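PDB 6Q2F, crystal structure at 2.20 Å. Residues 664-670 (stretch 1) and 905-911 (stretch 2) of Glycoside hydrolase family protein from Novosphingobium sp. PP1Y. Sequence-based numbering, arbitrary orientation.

Stretch 1 664-670: IDLEFVT
Stretch 2, residues 905-911: YYLVNQQ

Residues 664-670 form a helical segment that continues a helix begun earlier in the chain, and residues 905-908 are the end of a β-strand that passes into a loop at 909-911. The strand lies across the helix with the N-to-C directions at 141°, a signed crossing angle of -141°, and the axes approach to 8.9 Å. The register is set by two pairs: the CA atoms of Val-669 and Tyr-906 are 7.0 Å apart, and those of Asp-665 and Val-908 6.9 Å, so one helical turn spans two strand residues. Helix phi/psi values stay near -65/-40 through Phe-668, shifting to -74/-14 at Val-669. Within the helix, Val-669 N donates to Asp-665 O (2.9 Å) and Thr-670 OG1 to Leu-666 O (2.7 Å). No direct hydrogen bond joins the two stretches; packing and one water-mediated link connect them, burying 314 Å² in total.

Tyr-905 (phi/psi -104/134, chi1 -72°) is out of reach of the helix. Tyr-906 (-109/126) points toward it and has the largest covered area, 89 Å². With chi1 t and chi2 61°, its ring extends along the helix. Its CE2 lies 3.4 Å from Phe-668 CB and 4.1 Å from Val-669 CB, while Val-669 N and Asp-665 O sit at the ring edge, near its plane. Phe-668 (chi1 -77°, chi2 -37°) points toward the strand from CA to CB, but its ring leads away, so CB meets the tyrosine. The Tyr-906 OH is 3.4 Å from Asp-665 OD1, at an angle too poor for a hydrogen bond. A water bridges them instead, 2.8 Å from Tyr-906 OH and donating a weak hydrogen bond to Asp-665 OD1 at 3.3 Å. Asp-665 is m (chi2 -11°), and both its carboxylate oxygens are also hydrogen-bonded elsewhere in the structure, which satisfies this buried acid.

Leu-907 (-123/141, chi1 m, chi2 t) points away, in the usual alternation of a strand. Val-908 (-132/120, chi1 t) faces the helix again. Its compact branches suit the close backbones: CG2 reaches Val-669 CB at 4.0 Å, and CG1 reaches Asp-665 CB at 4.0 Å. Val-669 adopts p.

Asn-909 (-80/98, chi1 t) leaves the strand without touching the helix. Gln-910 (-81/50) starts sideways, but its extended m, t side chain with chi3 -20° carries NE2 to 3.7 Å from Leu-666 CD1 and 4.1 Å from Val-669 CG1. Leu-666 (t, p) points away at CB, yet its end comes nearer to meet the amide of Gln-910, a partly exposed residue. Gln-911 (-147/148) is out of reach.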

# COMPACT_ATOMS: atom_id res chain seq x y z
N ILE A 664 -2.09 -12.31 9.78
CA ILE A 664 -1.21 -13.01 8.83
C ILE A 664 -2.01 -13.93 7.93
O ILE A 664 -1.64 -14.15 6.78
CB ILE A 664 -0.10 -13.77 9.58
CG1 ILE A 664 1.16 -13.84 8.73
CG2 ILE A 664 -0.56 -15.16 10.06
CD1 ILE A 664 1.92 -12.50 8.69
N ASP A 665 -3.10 -14.51 8.45
CA ASP A 665 -3.98 -15.33 7.62
C ASP A 665 -4.66 -14.47 6.56
O ASP A 665 -4.84 -14.91 5.42
CB ASP A 665 -5.01 -16.06 8.50
CG ASP A 665 -4.36 -17.13 9.41
OD1 ASP A 665 -3.17 -17.45 9.23
OD2 ASP A 665 -5.05 -17.66 10.31
N LEU A 666 -5.01 -13.23 6.90
CA LEU A 666 -5.59 -12.34 5.91
C LEU A 666 -4.57 -11.99 4.83
O LEU A 666 -4.90 -11.96 3.64
CB LEU A 666 -6.14 -11.09 6.60
CG LEU A 666 -6.64 -10.03 5.61
CD1 LEU A 666 -7.85 -10.56 4.78
CD2 LEU A 666 -7.01 -8.73 6.34
N GLU A 667 -3.31 -11.75 5.22
CA GLU A 667 -2.27 -11.52 4.22
C GLU A 667 -2.09 -12.75 3.34
O GLU A 667 -1.95 -12.64 2.11
CB GLU A 667 -0.95 -11.20 4.92
CG GLU A 667 -0.97 -9.89 5.68
CD GLU A 667 0.35 -9.66 6.37
OE1 GLU A 667 1.39 -10.06 5.82
OE2 GLU A 667 0.32 -9.08 7.47
N PHE A 668 -2.06 -13.93 3.96
CA PHE A 668 -1.88 -15.17 3.21
C PHE A 668 -3.00 -15.35 2.18
O PHE A 668 -2.72 -15.61 1.00
CB PHE A 668 -1.83 -16.34 4.18
CG PHE A 668 -0.50 -16.48 4.90
CD1 PHE A 668 0.69 -16.19 4.25
CD2 PHE A 668 -0.45 -16.91 6.21
CE1 PHE A 668 1.90 -16.33 4.88
CE2 PHE A 668 0.77 -17.03 6.87
CZ PHE A 668 1.94 -16.74 6.20
N VAL A 669 -4.26 -15.20 2.59
CA VAL A 669 -5.37 -15.50 1.68
C VAL A 669 -5.53 -14.41 0.62
O VAL A 669 -6.18 -14.64 -0.41
CB VAL A 669 -6.67 -15.72 2.48
CG1 VAL A 669 -7.33 -14.38 2.85
CG2 VAL A 669 -7.62 -16.64 1.71
N THR A 670 -4.89 -13.24 0.79
CA THR A 670 -4.90 -12.22 -0.25
C THR A 670 -3.79 -12.41 -1.27
O THR A 670 -3.83 -11.78 -2.33
CB THR A 670 -4.81 -10.84 0.39
OG1 THR A 670 -5.78 -10.75 1.44
CG2 THR A 670 -5.12 -9.72 -0.66
N TYR A 905 -5.14 -26.02 -1.91
CA TYR A 905 -6.10 -24.98 -1.56
C TYR A 905 -5.82 -24.49 -0.15
O TYR A 905 -5.57 -25.29 0.75
CB TYR A 905 -7.55 -25.49 -1.65
CG TYR A 905 -8.03 -25.69 -3.05
CD1 TYR A 905 -7.74 -26.87 -3.73
CD2 TYR A 905 -8.79 -24.73 -3.70
CE1 TYR A 905 -8.18 -27.09 -5.02
CE2 TYR A 905 -9.24 -24.94 -5.01
CZ TYR A 905 -8.93 -26.13 -5.66
OH TYR A 905 -9.35 -26.39 -6.94
N TYR A 906 -5.82 -23.18 0.01
CA TYR A 906 -5.68 -22.53 1.30
C TYR A 906 -7.01 -21.92 1.65
O TYR A 906 -7.54 -21.14 0.87
CB TYR A 906 -4.59 -21.45 1.26
CG TYR A 906 -4.34 -20.73 2.56
CD1 TYR A 906 -3.92 -21.42 3.70
CD2 TYR A 906 -4.51 -19.37 2.66
CE1 TYR A 906 -3.66 -20.75 4.90
CE2 TYR A 906 -4.26 -18.69 3.85
CZ TYR A 906 -3.83 -19.38 4.95
OH TYR A 906 -3.58 -18.67 6.12
N LEU A 907 -7.54 -22.26 2.83
CA LEU A 907 -8.84 -21.80 3.30
C LEU A 907 -8.68 -21.08 4.64
O LEU A 907 -7.93 -21.53 5.51
CB LEU A 907 -9.82 -22.96 3.49
CG LEU A 907 -10.02 -24.00 2.38
CD1 LEU A 907 -11.19 -24.93 2.73
CD2 LEU A 907 -10.30 -23.32 1.06
N VAL A 908 -9.43 -19.99 4.83
CA VAL A 908 -9.44 -19.28 6.11
C VAL A 908 -10.88 -19.03 6.51
O VAL A 908 -11.61 -18.33 5.80
CB VAL A 908 -8.68 -17.96 6.07
CG1 VAL A 908 -8.67 -17.34 7.49
CG2 VAL A 908 -7.28 -18.19 5.54
N ASN A 909 -11.29 -19.56 7.66
CA ASN A 909 -12.59 -19.26 8.24
C ASN A 909 -12.49 -17.91 8.93
O ASN A 909 -12.05 -17.81 10.08
CB ASN A 909 -13.04 -20.35 9.20
CG ASN A 909 -14.22 -19.92 10.05
OD1 ASN A 909 -15.06 -19.15 9.61
ND2 ASN A 909 -14.28 -20.43 11.29
N GLN A 910 -12.92 -16.86 8.24
CA GLN A 910 -12.82 -15.51 8.79
C GLN A 910 -13.95 -15.19 9.77
O GLN A 910 -14.61 -14.16 9.64
CB GLN A 910 -12.82 -14.47 7.68
CG GLN A 910 -11.60 -14.54 6.82
CD GLN A 910 -11.63 -13.49 5.72
OE1 GLN A 910 -12.67 -12.96 5.37
NE2 GLN A 910 -10.45 -13.17 5.21
N GLN A 911 -14.17 -16.08 10.71
CA GLN A 911 -15.20 -15.86 11.69
C GLN A 911 -14.82 -16.45 13.02
O GLN A 911 -14.15 -17.45 13.06
CB GLN A 911 -16.50 -16.49 11.23
CG GLN A 911 -17.29 -15.66 10.25
CD GLN A 911 -16.92 -15.92 8.80
OE1 GLN A 911 -16.26 -16.87 8.49
NE2 GLN A 911 -17.34 -15.04 7.94
O HOH W 1 -2.07 -20.27 7.80